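Local structure of putative membrane protein (Yersinia pestis CO92, 5TF3) at residues A[55-63]-A[73-81]. The protein is of unknown function but belongs to the DUF1198 family of proteins, here an all-helical domain, and is putatively a membrane protein. Sequence-based numbering, arbitrary orientation.
Sequences AYLVFIYHT and VELWRNTLI
His-62 lies flat against the indole of Trp-76 in an offset stack, the imidazole and the six-membered ring 6° from parallel with centroids 4.4 Å apart. The overlap is near the rim, where His-62 CG sits 3.4 Å from Trp-76 CZ2. His-62 CB stands over the face of the five-membered ring of Trp-76, 3.6 Å from its centroid, a CH-pi contact. With CG of Trp-76 anti to its own carbonyl carbon (chi1 -76°), the indole reaches across as a knob into the hole formed by Val-58, Phe-59, His-62 and Thr-63, and Val-58 CG1 meets Trp-76 CZ3 at 3.7 Å.

Most of the other contacts across the pair are between apolar side chains. The side chains of Phe-59 and Trp-76 run alongside one another, pointing opposite ways, with Phe-59 CD2 3.7 Å from Trp-76 CB, while the backbone N of Arg-77 lies at the edge of the phenyl ring. Leu-80 forks at the next level, CD1 against Tyr-56 and Phe-59, CD2 against Ala-55 CB. At the other end Thr-63 CB touches Val-73 CG2 at 3.9 Å.

Within helix 48-65, Thr-63 OG1 turns back to bond Phe-59 O at 2.8 Å from above the carbonyl plane; that oxygen also takes the Thr-63 N-H.

Helices 48-65 and 70-82 thus form an antiparallel hairpin, their local axes 9.8 Å apart at 170°. Tyr-23 accepts a hydrogen bond from His-62 NE2 through its backbone O, and Tyr-56 OH bonds Ser-86 O. Helix 22-29 packs on Val-58, and helix 108-122 adjoins Phe-59, Thr-63 and Val-73.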
loop_
_atom_site.group_PDB
_atom_site.type_symbol
_atom_site.label_atom_id
_atom_site.label_comp_id
_atom_site.label_asym_id
_atom_site.label_seq_id
_atom_site.Cartn_x
_atom_site.Cartn_y
_atom_site.Cartn_z
ATOM N N ALA A 55 3.659 1.482 2.623
ATOM C CA ALA A 55 3.734 0.094 2.181
ATOM C C ALA A 55 2.344 -0.504 2.028
ATOM O O ALA A 55 2.093 -1.287 1.109
ATOM C CB ALA A 55 4.561 -0.733 3.159
ATOM N N TYR A 56 1.413 -0.119 2.898
ATOM C CA TYR A 56 0.062 -0.650 2.781
ATOM C C TYR A 56 -0.679 -0.083 1.577
ATOM O O TYR A 56 -1.572 -0.749 1.042
ATOM C CB TYR A 56 -0.715 -0.377 4.070
ATOM C CG TYR A 56 -0.224 -1.205 5.230
ATOM C CD1 TYR A 56 -0.559 -2.550 5.344
ATOM C CD2 TYR A 56 0.579 -0.646 6.211
ATOM C CE1 TYR A 56 -0.111 -3.313 6.420
ATOM C CE2 TYR A 56 1.027 -1.393 7.281
ATOM C CZ TYR A 56 0.681 -2.723 7.382
ATOM O OH TYR A 56 1.138 -3.451 8.452
ATOM N N LEU A 57 -0.355 1.145 1.145
ATOM C CA LEU A 57 -0.961 1.672 -0.078
ATOM C C LEU A 57 -0.450 0.928 -1.304
ATOM O O LEU A 57 -1.213 0.680 -2.248
ATOM C CB LEU A 57 -0.674 3.171 -0.234
ATOM C CG LEU A 57 -1.527 4.139 0.579
ATOM C CD1 LEU A 57 -1.083 5.540 0.272
ATOM C CD2 LEU A 57 -2.988 3.964 0.254
ATOM N N VAL A 58 0.849 0.621 -1.325
ATOM C CA VAL A 58 1.419 -0.231 -2.370
ATOM C C VAL A 58 0.672 -1.561 -2.437
ATOM O O VAL A 58 0.259 -2.013 -3.513
ATOM C CB VAL A 58 2.924 -0.435 -2.113
ATOM C CG1 VAL A 58 3.526 -1.423 -3.105
ATOM C CG2 VAL A 58 3.652 0.912 -2.205
ATOM N N PHE A 59 0.479 -2.203 -1.285
ATOM C CA PHE A 59 -0.269 -3.458 -1.239
ATOM C C PHE A 59 -1.677 -3.290 -1.810
ATOM O O PHE A 59 -2.096 -4.046 -2.690
ATOM C CB PHE A 59 -0.324 -3.959 0.211
ATOM C CG PHE A 59 -1.201 -5.164 0.421
ATOM C CD1 PHE A 59 -2.556 -5.019 0.717
ATOM C CD2 PHE A 59 -0.667 -6.444 0.356
ATOM C CE1 PHE A 59 -3.370 -6.124 0.903
ATOM C CE2 PHE A 59 -1.465 -7.561 0.557
ATOM C CZ PHE A 59 -2.832 -7.400 0.831
ATOM N N ILE A 60 -2.426 -2.299 -1.317
ATOM C CA ILE A 60 -3.802 -2.107 -1.784
ATOM C C ILE A 60 -3.835 -1.853 -3.284
ATOM O O ILE A 60 -4.668 -2.414 -4.005
ATOM C CB ILE A 60 -4.476 -0.962 -1.009
ATOM C CG1 ILE A 60 -4.779 -1.397 0.434
ATOM C CG2 ILE A 60 -5.736 -0.479 -1.771
ATOM C CD1 ILE A 60 -5.248 -0.270 1.350
ATOM N N TYR A 61 -2.914 -1.025 -3.784
ATOM C CA TYR A 61 -2.897 -0.721 -5.214
ATOM C C TYR A 61 -2.682 -1.979 -6.040
ATOM O O TYR A 61 -3.425 -2.250 -6.988
ATOM C CB TYR A 61 -1.821 0.324 -5.539
ATOM C CG TYR A 61 -1.688 0.566 -7.038
ATOM C CD1 TYR A 61 -2.614 1.362 -7.724
ATOM C CD2 TYR A 61 -0.664 -0.030 -7.775
ATOM C CE1 TYR A 61 -2.513 1.566 -9.099
ATOM C CE2 TYR A 61 -0.554 0.173 -9.156
ATOM C CZ TYR A 61 -1.478 0.967 -9.805
ATOM O OH TYR A 61 -1.368 1.160 -11.163
ATOM N N HIS A 62 -1.664 -2.766 -5.703
ATOM C CA HIS A 62 -1.358 -3.925 -6.534
ATOM C C HIS A 62 -2.333 -5.080 -6.327
ATOM O O HIS A 62 -2.424 -5.946 -7.201
ATOM C CB HIS A 62 0.094 -4.366 -6.302
ATOM C CG HIS A 62 1.074 -3.406 -6.891
ATOM N ND1 HIS A 62 1.271 -3.294 -8.251
ATOM C CD2 HIS A 62 1.826 -2.436 -6.321
ATOM C CE1 HIS A 62 2.149 -2.337 -8.489
ATOM N NE2 HIS A 62 2.496 -1.793 -7.336
ATOM N N THR A 63 -3.104 -5.095 -5.233
ATOM C CA THR A 63 -4.072 -6.172 -5.061
ATOM C C THR A 63 -5.484 -5.690 -5.392
ATOM O O THR A 63 -5.955 -5.917 -6.509
ATOM C CB THR A 63 -3.997 -6.758 -3.647
ATOM O OG1 THR A 63 -4.288 -5.751 -2.669
ATOM C CG2 THR A 63 -2.579 -7.366 -3.381
ATOM N N VAL A 73 -2.530 -11.767 -4.266
ATOM C CA VAL A 73 -2.607 -11.259 -2.901
ATOM C C VAL A 73 -1.568 -11.949 -2.029
ATOM O O VAL A 73 -0.909 -11.310 -1.192
ATOM C CB VAL A 73 -4.041 -11.424 -2.343
ATOM C CG1 VAL A 73 -4.069 -11.160 -0.848
ATOM C CG2 VAL A 73 -5.006 -10.447 -3.042
ATOM N N GLU A 74 -1.393 -13.258 -2.216
ATOM C CA GLU A 74 -0.383 -13.989 -1.454
ATOM C C GLU A 74 1.015 -13.451 -1.745
ATOM O O GLU A 74 1.839 -13.289 -0.832
ATOM C CB GLU A 74 -0.471 -15.483 -1.777
ATOM C CG GLU A 74 0.589 -16.318 -1.083
ATOM C CD GLU A 74 0.341 -17.809 -1.215
ATOM O OE1 GLU A 74 -0.834 -18.216 -1.364
ATOM O OE2 GLU A 74 1.327 -18.576 -1.173
ATOM N N LEU A 75 1.288 -13.158 -3.017
ATOM C CA LEU A 75 2.550 -12.547 -3.418
ATOM C C LEU A 75 2.833 -11.269 -2.632
ATOM O O LEU A 75 3.914 -11.108 -2.054
ATOM C CB LEU A 75 2.486 -12.260 -4.921
ATOM C CG LEU A 75 3.711 -11.803 -5.681
ATOM C CD1 LEU A 75 3.519 -12.166 -7.155
ATOM C CD2 LEU A 75 3.941 -10.304 -5.500
ATOM N N TRP A 76 1.879 -10.323 -2.634
ATOM C CA TRP A 76 2.104 -9.034 -1.983
ATOM C C TRP A 76 2.081 -9.143 -0.465
ATOM O O TRP A 76 2.813 -8.414 0.219
ATOM C CB TRP A 76 1.083 -8.003 -2.494
ATOM C CG TRP A 76 1.495 -7.577 -3.871
ATOM C CD1 TRP A 76 1.043 -8.070 -5.070
ATOM C CD2 TRP A 76 2.514 -6.622 -4.184
ATOM N NE1 TRP A 76 1.700 -7.437 -6.118
ATOM C CE2 TRP A 76 2.616 -6.557 -5.591
ATOM C CE3 TRP A 76 3.347 -5.811 -3.402
ATOM C CZ2 TRP A 76 3.508 -5.708 -6.233
ATOM C CZ3 TRP A 76 4.245 -4.962 -4.053
ATOM C CH2 TRP A 76 4.310 -4.920 -5.446
ATOM N N ARG A 77 1.286 -10.062 0.080
ATOM C CA ARG A 77 1.301 -10.280 1.523
ATOM C C ARG A 77 2.681 -10.756 1.988
ATOM O O ARG A 77 3.185 -10.330 3.038
ATOM C CB ARG A 77 0.214 -11.303 1.903
ATOM C CG ARG A 77 0.208 -11.671 3.380
ATOM C CD ARG A 77 -0.903 -12.698 3.750
ATOM N NE ARG A 77 -0.913 -12.950 5.192
ATOM C CZ ARG A 77 -0.218 -13.910 5.792
ATOM N NH1 ARG A 77 0.520 -14.753 5.076
ATOM N NH2 ARG A 77 -0.279 -14.038 7.108
ATOM N N ASN A 78 3.303 -11.652 1.221
ATOM C CA ASN A 78 4.629 -12.129 1.590
ATOM C C ASN A 78 5.661 -11.022 1.473
ATOM O O ASN A 78 6.661 -11.037 2.201
ATOM C CB ASN A 78 5.031 -13.326 0.721
ATOM C CG ASN A 78 4.248 -14.585 1.067
ATOM O OD1 ASN A 78 3.699 -14.702 2.168
ATOM N ND2 ASN A 78 4.217 -15.545 0.140
ATOM N N THR A 79 5.440 -10.057 0.568
ATOM C CA THR A 79 6.337 -8.906 0.476
ATOM C C THR A 79 6.275 -8.061 1.749
ATOM O O THR A 79 7.315 -7.647 2.276
ATOM C CB THR A 79 5.999 -8.087 -0.789
ATOM O OG1 THR A 79 6.060 -8.950 -1.931
ATOM C CG2 THR A 79 6.997 -6.962 -1.031
ATOM N N LEU A 80 5.071 -7.828 2.287
ATOM C CA LEU A 80 4.968 -7.164 3.584
ATOM C C LEU A 80 5.699 -7.953 4.654
ATOM O O LEU A 80 6.486 -7.393 5.424
ATOM C CB LEU A 80 3.507 -6.988 3.999
ATOM C CG LEU A 80 2.631 -6.034 3.210
ATOM C CD1 LEU A 80 1.227 -6.011 3.848
ATOM C CD2 LEU A 80 3.268 -4.668 3.224
ATOM N N ILE A 81 5.458 -9.264 4.706
ATOM C CA ILE A 81 6.041 -10.084 5.760
ATOM C C ILE A 81 7.565 -10.067 5.662
ATOM O O ILE A 81 8.262 -9.951 6.679
ATOM C CB ILE A 81 5.475 -11.516 5.689
ATOM C CG1 ILE A 81 4.005 -11.532 6.141
ATOM C CG2 ILE A 81 6.294 -12.461 6.547
ATOM C CD1 ILE A 81 3.331 -12.886 5.963
#